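Local atomic coordinates of NalP translocator (Neisseria meningitidis, PDB entry 1UYN), a protein that forms, as the C-terminal translocator domain of an autotransporter, a hydrophilic outer-membrane pore through which the protease passenger domain reaches the bacterial cell surface. Residues A86-R92 and T104-F110; I46-D52 and G67-G73; L126-Y132 and N151-L157; S33-D37 and L123-F127. Residue numbers count along the deposited sequence, not the author numbering.

Contact 1 of 4, residues A86-R92 and T104-F110; sequences ATLGMGR and TDSISLF. With CXE (pentaethylene glycol monodecyl ether), chain B.
Two extended strands, 86-92 and 104-110, run antiparallel at 173° with axes 4.6 Å apart. From the start of the second, Thr104 O receives Arg92 CA in a CA-H...O contact (3.3 Å). Asp105, paired with Arg92 at a non-hydrogen-bonded site, turns OD1 to Arg92 NH1 at 3.4 Å, a salt bridge whose hydrogen bond is weak. Ser106 (chi1 p) faces Gly91 in a hydrogen-bonded pair (Gly91 N to Ser106 O 2.9 Å, Ser106 N to Gly91 O 3.0 Å); a CB on Gly91 would clash with Ser106 OG. This is a hairpin of a transmembrane beta-barrel, so residues alternate between bore and outer surface. Ile107, outside, lays CG1 4.0 Å from Met90 CG, while Leu88 CB meets detergent CXE O14 at 3.6 Å. Ser108, inside, pairs with Gly89 (Gly89 N to Ser108 O 2.7 Å), its hydroxyl bonded to helical Gln25. Leu109 opposes Leu88, again outside. Phe110 (chi1 m) bonds Thr87 through N to O at 2.7 Å, and its ring edge fits beside side-chain-free Gly89.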
# COMPACT_ATOMS: atom_id res chain seq x y z
N ALA A 86 -11.80 -9.26 2.52
CA ALA A 86 -11.80 -9.02 1.12
C ALA A 86 -12.15 -7.54 0.96
O ALA A 86 -13.12 -7.02 1.54
CB ALA A 86 -12.79 -9.94 0.43
N THR A 87 -11.33 -6.86 0.18
CA THR A 87 -11.45 -5.42 -0.03
C THR A 87 -11.27 -5.09 -1.48
O THR A 87 -10.52 -5.73 -2.21
CB THR A 87 -10.44 -4.66 0.85
OG1 THR A 87 -10.96 -4.54 2.18
CG2 THR A 87 -10.29 -3.22 0.40
N LEU A 88 -12.00 -4.08 -1.89
CA LEU A 88 -11.91 -3.56 -3.24
C LEU A 88 -11.52 -2.10 -3.15
O LEU A 88 -12.03 -1.34 -2.34
CB LEU A 88 -13.21 -3.76 -3.95
CG LEU A 88 -13.04 -4.23 -5.38
CD1 LEU A 88 -14.09 -5.26 -5.81
CD2 LEU A 88 -13.11 -2.96 -6.25
N GLY A 89 -10.54 -1.74 -3.97
CA GLY A 89 -9.85 -0.49 -3.84
C GLY A 89 -9.78 0.13 -5.20
O GLY A 89 -9.38 -0.54 -6.16
N MET A 90 -10.16 1.41 -5.25
CA MET A 90 -9.93 2.27 -6.38
C MET A 90 -9.04 3.45 -5.98
O MET A 90 -9.28 4.15 -5.01
CB MET A 90 -11.26 2.67 -6.99
CG MET A 90 -12.03 1.41 -7.42
SD MET A 90 -13.57 1.56 -8.49
CE MET A 90 -14.28 -0.26 -8.48
N GLY A 91 -7.98 3.61 -6.75
CA GLY A 91 -6.92 4.54 -6.46
C GLY A 91 -6.71 5.59 -7.54
O GLY A 91 -6.92 5.40 -8.72
N ARG A 92 -6.28 6.75 -7.10
CA ARG A 92 -5.80 7.73 -8.02
C ARG A 92 -4.58 8.31 -7.36
O ARG A 92 -4.63 8.73 -6.22
CB ARG A 92 -6.85 8.79 -8.26
CG ARG A 92 -6.27 10.11 -8.70
CD ARG A 92 -6.41 10.40 -10.16
NE ARG A 92 -7.61 11.22 -10.37
CZ ARG A 92 -8.26 11.27 -11.53
NH1 ARG A 92 -7.82 10.57 -12.59
NH2 ARG A 92 -9.34 12.05 -11.61
N THR A 104 -1.68 7.87 -12.17
CA THR A 104 -2.02 6.47 -12.07
C THR A 104 -3.44 6.28 -11.56
O THR A 104 -3.80 6.73 -10.45
CB THR A 104 -1.07 5.77 -11.06
OG1 THR A 104 0.32 5.99 -11.38
CG2 THR A 104 -1.23 4.25 -11.12
N ASP A 105 -4.23 5.53 -12.32
CA ASP A 105 -5.48 5.01 -11.85
C ASP A 105 -5.37 3.57 -11.55
O ASP A 105 -4.73 2.83 -12.29
CB ASP A 105 -6.53 5.18 -12.92
CG ASP A 105 -6.88 6.56 -13.10
OD1 ASP A 105 -6.62 7.39 -12.19
OD2 ASP A 105 -7.41 6.91 -14.12
N SER A 106 -6.01 3.12 -10.49
CA SER A 106 -5.85 1.71 -10.17
C SER A 106 -7.06 1.07 -9.58
O SER A 106 -7.90 1.70 -8.92
CB SER A 106 -4.65 1.51 -9.28
OG SER A 106 -4.76 2.30 -8.10
N ILE A 107 -7.20 -0.20 -9.91
CA ILE A 107 -8.29 -0.99 -9.36
C ILE A 107 -7.72 -2.27 -8.86
O ILE A 107 -7.12 -3.00 -9.61
CB ILE A 107 -9.43 -1.21 -10.37
CG1 ILE A 107 -10.06 0.17 -10.66
CG2 ILE A 107 -10.47 -2.16 -9.77
CD1 ILE A 107 -11.17 0.20 -11.75
N SER A 108 -7.99 -2.54 -7.59
CA SER A 108 -7.35 -3.63 -6.90
C SER A 108 -8.30 -4.32 -5.97
O SER A 108 -9.08 -3.67 -5.26
CB SER A 108 -6.20 -3.11 -6.05
OG SER A 108 -5.26 -2.43 -6.85
N LEU A 109 -8.18 -5.64 -5.97
CA LEU A 109 -8.80 -6.50 -5.00
C LEU A 109 -7.75 -6.95 -3.99
O LEU A 109 -6.71 -7.44 -4.35
CB LEU A 109 -9.35 -7.70 -5.70
CG LEU A 109 -9.73 -8.83 -4.75
CD1 LEU A 109 -10.88 -8.44 -3.78
CD2 LEU A 109 -10.11 -10.05 -5.61
N PHE A 110 -8.05 -6.82 -2.71
CA PHE A 110 -7.18 -7.34 -1.67
C PHE A 110 -7.87 -8.42 -0.87
O PHE A 110 -9.03 -8.29 -0.58
CB PHE A 110 -6.79 -6.21 -0.72
CG PHE A 110 -6.25 -5.02 -1.43
CD1 PHE A 110 -7.10 -4.10 -2.00
CD2 PHE A 110 -4.89 -4.84 -1.57
CE1 PHE A 110 -6.59 -2.99 -2.66
CE2 PHE A 110 -4.40 -3.74 -2.21
CZ PHE A 110 -5.26 -2.81 -2.74
C1 CXE B . -10.75 7.49 -6.12
C2 CXE B . -12.25 7.47 -6.36
C3 CXE B . -12.87 6.08 -6.17
C4 CXE B . -14.33 6.14 -5.72
C5 CXE B . -14.97 4.75 -5.68
C6 CXE B . -15.10 4.10 -4.29
C7 CXE B . -14.47 2.69 -4.20
C8 CXE B . -15.45 1.62 -3.71
C9 CXE B . -15.31 0.20 -4.31
C10 CXE B . -16.67 -0.37 -4.76
O11 CXE B . -16.89 -1.75 -4.44
C12 CXE B . -17.35 -1.93 -3.10
C13 CXE B . -17.53 -3.40 -2.72
O14 CXE B . -16.35 -4.10 -2.21
C15 CXE B . -16.69 -5.22 -1.34
C16 CXE B . -15.64 -6.33 -1.21
O17 CXE B . -16.05 -7.56 -1.81
C18 CXE B . -16.69 -8.49 -0.94
C19 CXE B . -16.98 -9.80 -1.68
O20 CXE B . -17.73 -10.73 -0.87
C21 CXE B . -17.66 -12.08 -1.36
C22 CXE B . -18.95 -12.87 -1.14
O23 CXE B . -18.80 -13.75 -0.03
C24 CXE B . -18.83 -15.16 -0.29
C25 CXE B . -18.68 -15.99 0.99
O26 CXE B . -17.35 -16.48 1.13

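Contact 2 of 4, residues I46-D52 and G67-G73; sequences IAQTQQD and GSTQTVG. With CXE (pentaethylene glycol monodecyl ether), chain B.
This contact is a strand-to-strand pairing in the first hairpin of the autotransporter beta-barrel, where 46-52 and 67-73 lie within strands that cross the outer membrane. Both are extended and antiparallel (168°, axes 4.6 Å apart). Hydrogen-bonded pairs are Ile46-Gly73, Gln48-Thr71, Gln50-Thr69 and Asp52-Gly67, with Ile46 N to Gly73 O at 2.7 Å, Gln48 N to Thr71 O at 2.9 Å and Asp52 N to Gly67 O at 2.8 Å; the return bond from Gly73 N to Ile46 O, 2.8 Å, is weak. The side chains of Ile46, Gln48, Gln50, Asp52, Thr69 and Thr71 face the barrel interior. There a water lies 2.9 Å from Gln50 O, 2.8 Å from Asp52 OD2 and 2.6 Å from Thr69 OG1, and the helix in the bore supplies Arg27 to Asp52 and Arg28 to Thr69. The alternate residues face outward. Thr49 (chi1 m) donates OG1 to Gln70 OE1 at 2.6 Å, Gln70 curling back through chi1 and chi2 both m, and Ser68 OG donates to Gln51 OE1 at 2.9 Å. Ala47 CB and Val72 CG2 sit 4.4 Å apart, and Val72 CB packs on CXE C12 at 3.5 Å, as Gln70 CG does on C3 at 3.6 Å. Where polar side chains stand on the outer wall, cross-strand bonds satisfy Thr49 OG1 and Gln51 OE1, whereas the inner wall carries a charge and a water, consistent with a hydrophilic pore.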
# COMPACT_ATOMS: atom_id res chain seq x y z
N ILE A 46 -16.53 -2.19 5.89
CA ILE A 46 -15.58 -1.11 6.14
C ILE A 46 -15.36 -0.21 4.91
O ILE A 46 -15.04 -0.71 3.85
CB ILE A 46 -14.22 -1.69 6.59
CG1 ILE A 46 -14.41 -2.88 7.56
CG2 ILE A 46 -13.39 -0.61 7.29
CD1 ILE A 46 -13.66 -4.16 7.07
N ALA A 47 -15.54 1.09 5.07
CA ALA A 47 -15.24 2.06 4.02
C ALA A 47 -14.13 3.00 4.49
O ALA A 47 -14.21 3.54 5.59
CB ALA A 47 -16.48 2.88 3.69
N GLN A 48 -13.12 3.21 3.65
CA GLN A 48 -11.87 3.86 4.04
C GLN A 48 -11.36 4.79 2.92
O GLN A 48 -11.47 4.47 1.73
CB GLN A 48 -10.78 2.80 4.31
CG GLN A 48 -10.26 2.72 5.71
CD GLN A 48 -9.77 1.32 6.11
OE1 GLN A 48 -8.63 0.96 5.86
NE2 GLN A 48 -10.63 0.55 6.74
N THR A 49 -10.79 5.92 3.34
CA THR A 49 -9.88 6.71 2.50
C THR A 49 -8.44 6.73 3.03
O THR A 49 -8.19 7.18 4.15
CB THR A 49 -10.38 8.13 2.44
OG1 THR A 49 -11.70 8.11 1.91
CG2 THR A 49 -9.58 8.95 1.41
N GLN A 50 -7.49 6.29 2.22
CA GLN A 50 -6.08 6.42 2.55
C GLN A 50 -5.49 7.52 1.67
O GLN A 50 -5.59 7.41 0.48
CB GLN A 50 -5.37 5.09 2.35
CG GLN A 50 -3.84 5.14 2.29
CD GLN A 50 -3.21 3.78 1.87
OE1 GLN A 50 -2.46 3.70 0.88
NE2 GLN A 50 -3.52 2.72 2.63
N GLN A 51 -4.94 8.59 2.25
CA GLN A 51 -4.13 9.60 1.51
C GLN A 51 -2.61 9.38 1.72
O GLN A 51 -2.16 9.04 2.80
CB GLN A 51 -4.48 11.04 1.91
CG GLN A 51 -5.97 11.41 1.85
CD GLN A 51 -6.57 11.32 0.43
OE1 GLN A 51 -7.79 11.16 0.28
NE2 GLN A 51 -5.74 11.45 -0.60
N ASP A 52 -1.83 9.62 0.67
CA ASP A 52 -0.38 9.38 0.62
C ASP A 52 0.30 10.62 0.10
O ASP A 52 -0.26 11.31 -0.74
CB ASP A 52 -0.07 8.23 -0.32
CG ASP A 52 -0.19 6.90 0.35
OD1 ASP A 52 0.60 6.65 1.29
OD2 ASP A 52 -1.04 6.02 0.01
N GLY A 67 -1.38 10.64 -3.43
CA GLY A 67 -2.24 9.52 -3.72
C GLY A 67 -3.43 9.47 -2.82
O GLY A 67 -3.35 9.77 -1.66
N SER A 68 -4.54 9.04 -3.40
CA SER A 68 -5.79 8.83 -2.71
C SER A 68 -6.40 7.49 -3.09
O SER A 68 -6.54 7.18 -4.25
CB SER A 68 -6.73 9.92 -3.16
OG SER A 68 -7.90 9.89 -2.37
N THR A 69 -6.85 6.72 -2.12
CA THR A 69 -7.42 5.41 -2.37
C THR A 69 -8.69 5.26 -1.59
O THR A 69 -8.64 5.36 -0.38
CB THR A 69 -6.45 4.33 -1.90
OG1 THR A 69 -5.17 4.54 -2.51
CG2 THR A 69 -6.90 2.93 -2.39
N GLN A 70 -9.82 5.02 -2.25
CA GLN A 70 -11.05 4.62 -1.55
C GLN A 70 -11.17 3.12 -1.59
O GLN A 70 -10.92 2.49 -2.61
CB GLN A 70 -12.30 5.23 -2.15
CG GLN A 70 -12.16 6.68 -2.65
CD GLN A 70 -11.56 7.60 -1.64
OE1 GLN A 70 -12.17 7.86 -0.60
NE2 GLN A 70 -10.38 8.12 -1.93
N THR A 71 -11.50 2.54 -0.44
CA THR A 71 -11.69 1.11 -0.33
C THR A 71 -12.98 0.82 0.37
O THR A 71 -13.32 1.50 1.34
CB THR A 71 -10.51 0.47 0.46
OG1 THR A 71 -10.37 1.13 1.73
CG2 THR A 71 -9.19 0.72 -0.27
N VAL A 72 -13.68 -0.18 -0.10
CA VAL A 72 -14.76 -0.81 0.64
C VAL A 72 -14.35 -2.25 0.86
O VAL A 72 -13.69 -2.84 0.01
CB VAL A 72 -16.07 -0.71 -0.08
CG1 VAL A 72 -17.14 -1.50 0.62
CG2 VAL A 72 -16.51 0.72 -0.14
N GLY A 73 -14.73 -2.82 2.00
CA GLY A 73 -14.21 -4.12 2.42
C GLY A 73 -15.08 -4.81 3.45
O GLY A 73 -15.84 -4.18 4.14
C1 CXE B . -10.75 7.49 -6.12
C2 CXE B . -12.25 7.47 -6.36
C3 CXE B . -12.87 6.08 -6.17
C4 CXE B . -14.33 6.14 -5.72
C5 CXE B . -14.97 4.75 -5.68
C6 CXE B . -15.10 4.10 -4.29
C7 CXE B . -14.47 2.69 -4.20
C8 CXE B . -15.45 1.62 -3.71
C9 CXE B . -15.31 0.20 -4.31
C10 CXE B . -16.67 -0.37 -4.76
O11 CXE B . -16.89 -1.75 -4.44
C12 CXE B . -17.35 -1.93 -3.10
C13 CXE B . -17.53 -3.40 -2.72
O14 CXE B . -16.35 -4.10 -2.21
C15 CXE B . -16.69 -5.22 -1.34
C16 CXE B . -15.64 -6.33 -1.21
O17 CXE B . -16.05 -7.56 -1.81
C18 CXE B . -16.69 -8.49 -0.94
C19 CXE B . -16.98 -9.80 -1.68
O20 CXE B . -17.73 -10.73 -0.87
C21 CXE B . -17.66 -12.08 -1.36
C22 CXE B . -18.95 -12.87 -1.14
O23 CXE B . -18.80 -13.75 -0.03
C24 CXE B . -18.83 -15.16 -0.29
C25 CXE B . -18.68 -15.99 0.99
O26 CXE B . -17.35 -16.48 1.13
O HOH W 1 -3.54 6.22 -1.27

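Contact 3 of 4, residues L126-Y132 and N151-L157; sequences LFSYGRY and NGTLMQL
Strands 126-132 and 151-157 are extended and antiparallel at 160°, their axes 4.7 Å apart. Leu126 O accepts a CA-H...O contact from Leu157 CA (3.4 Å). Phe127 (chi1 t) lies outside opposite Leu157, its ring edge toward Leu157 CG (4.1 Å from CD1) and Met155 CE (3.6 Å from CE1). Ser128 points into the barrel: N reaches Gln156 O at 2.9 Å, and OG, with chi1 p, donates to Gln156 OE1 in a very short 2.5 Å bond while taking a water that also bonds Leu154 O. Tyr129 (chi1 t) returns outward, CD2 3.5 Å from Met155 CG and the sulfur of Met155 at the ring edge, a Met-aromatic contact with SD 4.9 Å from the centroid. Gly130 pairs with Leu154, both N-to-O bonds 3.0 Å. Arg131, outside, lays CD 3.7 Å from Thr153 OG1. Tyr132 (chi1 p) folds inward over Gly152, whose CA lies 3.7 Å from the ring centroid in a CH-pi contact; a side chain on Gly152 would strike the ring. In the barrel wall, strand 100-117 flanks this hairpin on one side and strand 172-192, whose Gln186 binds Tyr132, on the other, with helix 12-34 against its inner face.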
# COMPACT_ATOMS: atom_id res chain seq x y z
N LEU A 126 -1.86 -13.01 2.69
CA LEU A 126 -2.38 -11.84 1.97
C LEU A 126 -2.20 -12.07 0.47
O LEU A 126 -1.23 -12.66 0.04
CB LEU A 126 -1.64 -10.56 2.38
CG LEU A 126 -1.49 -10.33 3.90
CD1 LEU A 126 -0.52 -9.24 4.21
CD2 LEU A 126 -2.83 -10.02 4.54
N PHE A 127 -3.16 -11.60 -0.31
CA PHE A 127 -3.09 -11.66 -1.77
C PHE A 127 -3.78 -10.42 -2.36
O PHE A 127 -4.76 -9.91 -1.83
CB PHE A 127 -3.76 -12.92 -2.29
CG PHE A 127 -3.91 -12.96 -3.78
CD1 PHE A 127 -2.84 -13.34 -4.59
CD2 PHE A 127 -5.12 -12.60 -4.39
CE1 PHE A 127 -2.95 -13.37 -5.99
CE2 PHE A 127 -5.24 -12.65 -5.80
CZ PHE A 127 -4.14 -13.03 -6.59
N SER A 128 -3.27 -9.92 -3.45
CA SER A 128 -3.90 -8.79 -4.11
C SER A 128 -3.63 -8.88 -5.60
O SER A 128 -2.60 -9.41 -6.06
CB SER A 128 -3.39 -7.48 -3.54
OG SER A 128 -2.06 -7.24 -3.99
N TYR A 129 -4.61 -8.41 -6.36
CA TYR A 129 -4.51 -8.36 -7.80
C TYR A 129 -5.05 -7.00 -8.11
O TYR A 129 -6.20 -6.71 -7.76
CB TYR A 129 -5.36 -9.43 -8.50
CG TYR A 129 -5.21 -9.44 -10.00
CD1 TYR A 129 -6.00 -8.64 -10.81
CD2 TYR A 129 -4.26 -10.24 -10.60
CE1 TYR A 129 -5.86 -8.65 -12.21
CE2 TYR A 129 -4.10 -10.26 -12.00
CZ TYR A 129 -4.90 -9.48 -12.81
OH TYR A 129 -4.72 -9.51 -14.21
N GLY A 130 -4.23 -6.17 -8.74
CA GLY A 130 -4.73 -4.94 -9.29
C GLY A 130 -4.21 -4.64 -10.67
O GLY A 130 -3.20 -5.17 -11.12
N ARG A 131 -4.93 -3.76 -11.32
CA ARG A 131 -4.57 -3.24 -12.59
C ARG A 131 -4.25 -1.78 -12.41
O ARG A 131 -4.73 -1.14 -11.50
CB ARG A 131 -5.72 -3.41 -13.55
CG ARG A 131 -6.19 -4.83 -13.70
CD ARG A 131 -5.36 -5.61 -14.70
NE ARG A 131 -6.05 -5.63 -15.98
CZ ARG A 131 -5.50 -5.26 -17.13
NH1 ARG A 131 -4.22 -4.85 -17.19
NH2 ARG A 131 -6.24 -5.28 -18.23
N TYR A 132 -3.39 -1.25 -13.26
CA TYR A 132 -3.07 0.16 -13.18
C TYR A 132 -2.94 0.77 -14.56
O TYR A 132 -2.69 0.09 -15.53
CB TYR A 132 -1.86 0.42 -12.27
CG TYR A 132 -0.53 -0.01 -12.81
CD1 TYR A 132 0.20 0.81 -13.64
CD2 TYR A 132 0.01 -1.24 -12.47
CE1 TYR A 132 1.40 0.42 -14.13
CE2 TYR A 132 1.22 -1.64 -12.98
CZ TYR A 132 1.92 -0.80 -13.81
OH TYR A 132 3.16 -1.17 -14.33
N ASN A 151 -0.50 0.29 -19.28
CA ASN A 151 -1.21 -0.52 -18.35
C ASN A 151 -0.30 -1.51 -17.75
O ASN A 151 0.64 -1.94 -18.37
CB ASN A 151 -2.39 -1.22 -19.00
CG ASN A 151 -3.29 -0.27 -19.75
OD1 ASN A 151 -3.52 -0.45 -20.96
ND2 ASN A 151 -3.80 0.75 -19.06
N GLY A 152 -0.58 -1.87 -16.51
CA GLY A 152 0.10 -2.98 -15.89
C GLY A 152 -0.81 -3.74 -14.94
O GLY A 152 -1.98 -3.44 -14.76
N THR A 153 -0.24 -4.80 -14.39
CA THR A 153 -0.84 -5.62 -13.37
C THR A 153 0.18 -5.72 -12.29
O THR A 153 1.37 -5.85 -12.57
CB THR A 153 -1.09 -6.98 -13.91
OG1 THR A 153 -1.89 -6.84 -15.08
CG2 THR A 153 -2.00 -7.78 -12.97
N LEU A 154 -0.28 -5.62 -11.07
CA LEU A 154 0.55 -5.85 -9.90
C LEU A 154 -0.10 -6.86 -9.00
O LEU A 154 -1.26 -6.70 -8.62
CB LEU A 154 0.71 -4.54 -9.16
CG LEU A 154 1.44 -4.61 -7.86
CD1 LEU A 154 2.89 -5.16 -8.05
CD2 LEU A 154 1.40 -3.20 -7.29
N MET A 155 0.62 -7.90 -8.64
CA MET A 155 0.11 -8.85 -7.65
C MET A 155 0.94 -8.86 -6.42
O MET A 155 2.12 -8.73 -6.49
CB MET A 155 0.09 -10.24 -8.22
CG MET A 155 -1.00 -10.34 -9.26
SD MET A 155 -1.02 -11.93 -10.11
CE MET A 155 -0.42 -13.19 -8.54
N GLN A 156 0.33 -9.03 -5.28
CA GLN A 156 1.11 -9.18 -4.08
C GLN A 156 0.69 -10.48 -3.42
O GLN A 156 -0.50 -10.89 -3.47
CB GLN A 156 0.89 -8.00 -3.13
CG GLN A 156 1.19 -6.64 -3.72
CD GLN A 156 0.53 -5.58 -2.91
OE1 GLN A 156 -0.66 -5.69 -2.62
NE2 GLN A 156 1.27 -4.55 -2.55
N LEU A 157 1.69 -11.15 -2.85
CA LEU A 157 1.50 -12.27 -1.95
C LEU A 157 2.28 -12.05 -0.66
O LEU A 157 3.44 -11.65 -0.67
CB LEU A 157 2.00 -13.55 -2.61
CG LEU A 157 0.89 -14.42 -3.19
CD1 LEU A 157 1.53 -15.49 -4.06
CD2 LEU A 157 0.12 -15.09 -2.02
O HOH W 2 -1.67 -5.64 -6.07

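Contact 4 of 4, residues S33-D37 and L123-F127; sequences SDGLD and LKGLF
Lys124 extends from strand 123-127 alongside Leu36, its CD 3.8 Å from Leu36 CD1, and carries its ammonium to residues 33-37, where helix 12-34 runs into a turn. The side chain is nearly straight, with chi1 m and chi2 to chi4 t, so NZ spans the gap between wall and plug. There it donates to Ser33 O at 2.9 Å and Ser33 OG at 3.0 Å (Ser33 chi1 t), and forms a salt bridge with Asp37, Lys124 NZ to Asp37 OD1 2.8 Å, with a weaker bond from NZ to Asp37 OD2 at 3.3 Å. Residues 35-37 keep helical phi/psi, with Asp37 N bonded to Asp34 O at 2.9 Å, and both Ser33 and Asp37 come within reach of NZ. Strand alternation sends Leu126, two residues on, to the same inner side, with Gly125 between them. Leu126 (chi1 m, chi2 t) puts CD2 3.6 Å from Ser33 CB and 4.1 Å from Leu36 CD1; the Ser33 and Leu126 CA atoms are 7.2 Å apart. This is helix-to-wall packing inside a translocator barrel, not strand pairing. Glu176 gives Lys124 a second salt bridge, and Arg114 gives one to Asp37. A long flexible lysine suits a position where a strand must reach the helix, and in this buried setting the ion pairs and the carbonyl of Ser33 compensate its charge while Leu36 packs beside its aliphatic stem.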
# COMPACT_ATOMS: atom_id res chain seq x y z
N SER A 33 -4.65 -5.93 5.86
CA SER A 33 -4.07 -6.84 6.85
C SER A 33 -4.28 -6.33 8.26
O SER A 33 -4.39 -7.10 9.18
CB SER A 33 -2.55 -7.03 6.60
OG SER A 33 -1.92 -7.65 7.71
N ASP A 34 -4.32 -5.03 8.44
CA ASP A 34 -4.60 -4.47 9.75
C ASP A 34 -6.06 -4.80 10.11
O ASP A 34 -6.36 -5.15 11.26
CB ASP A 34 -4.25 -2.96 9.78
CG ASP A 34 -2.69 -2.71 9.67
OD1 ASP A 34 -1.93 -3.71 9.87
OD2 ASP A 34 -2.14 -1.59 9.39
N GLY A 35 -6.94 -4.80 9.10
CA GLY A 35 -8.33 -5.12 9.24
C GLY A 35 -8.67 -6.51 9.70
O GLY A 35 -9.82 -6.80 10.06
N LEU A 36 -7.68 -7.39 9.63
CA LEU A 36 -7.79 -8.75 10.17
C LEU A 36 -7.67 -8.80 11.70
O LEU A 36 -8.19 -9.73 12.32
CB LEU A 36 -6.72 -9.65 9.56
CG LEU A 36 -6.91 -9.99 8.09
CD1 LEU A 36 -5.62 -10.55 7.54
CD2 LEU A 36 -8.05 -10.97 7.83
N ASP A 37 -7.01 -7.81 12.29
CA ASP A 37 -6.72 -7.78 13.73
C ASP A 37 -7.94 -7.31 14.56
O ASP A 37 -8.26 -7.86 15.60
CB ASP A 37 -5.50 -6.89 14.04
CG ASP A 37 -4.34 -7.12 13.09
OD1 ASP A 37 -4.24 -8.24 12.55
OD2 ASP A 37 -3.49 -6.23 12.80
N LEU A 123 -0.96 -16.55 12.11
CA LEU A 123 -0.33 -16.38 10.81
C LEU A 123 -1.30 -15.69 9.92
O LEU A 123 -2.47 -15.93 10.07
CB LEU A 123 0.14 -17.74 10.24
CG LEU A 123 -0.41 -18.41 8.95
CD1 LEU A 123 0.14 -17.87 7.58
CD2 LEU A 123 -0.09 -19.89 9.04
N LYS A 124 -0.81 -14.83 9.03
CA LYS A 124 -1.61 -14.17 7.99
C LYS A 124 -1.14 -14.52 6.57
O LYS A 124 0.04 -14.49 6.31
CB LYS A 124 -1.51 -12.65 8.11
CG LYS A 124 -2.16 -12.00 9.33
CD LYS A 124 -2.17 -10.43 9.18
CE LYS A 124 -2.81 -9.73 10.42
NZ LYS A 124 -2.25 -8.39 10.65
N GLY A 125 -2.06 -14.83 5.68
CA GLY A 125 -1.84 -14.87 4.24
C GLY A 125 -2.52 -13.68 3.61
O GLY A 125 -3.61 -13.33 3.98
N LEU A 126 -1.86 -13.01 2.69
CA LEU A 126 -2.38 -11.84 1.97
C LEU A 126 -2.20 -12.07 0.47
O LEU A 126 -1.23 -12.66 0.04
CB LEU A 126 -1.64 -10.56 2.38
CG LEU A 126 -1.49 -10.33 3.90
CD1 LEU A 126 -0.52 -9.24 4.21
CD2 LEU A 126 -2.83 -10.02 4.54
N PHE A 127 -3.16 -11.60 -0.31
CA PHE A 127 -3.09 -11.66 -1.77
C PHE A 127 -3.78 -10.42 -2.36
O PHE A 127 -4.76 -9.91 -1.83
CB PHE A 127 -3.76 -12.92 -2.29
CG PHE A 127 -3.91 -12.96 -3.78
CD1 PHE A 127 -2.84 -13.34 -4.59
CD2 PHE A 127 -5.12 -12.60 -4.39
CE1 PHE A 127 -2.95 -13.37 -5.99
CE2 PHE A 127 -5.24 -12.65 -5.80
CZ PHE A 127 -4.14 -13.03 -6.59

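In the fold
Contacts 1, 2 and 3 are hairpin pairings within one closed antiparallel sheet, whereas contact 4 joins the sheet to the helix in its bore. Contact 1 touches both other hairpins: strands 62-79 and 82-97 are neighbours, as are 100-117 and 121-139, and the centres of contacts 2 and 3 are about 16 Å apart. Contacts 3 and 4 share Leu126 and Phe127, Leu126 facing the helix and Phe127 the exterior. All three hairpin contacts are partly buried, with outer faces that are mostly apolar in contact 1, aromatic-rich in 3 and largely polar in 2; contacts 1 and 2 both touch the detergent. Contact 4 is buried and held chiefly by charge.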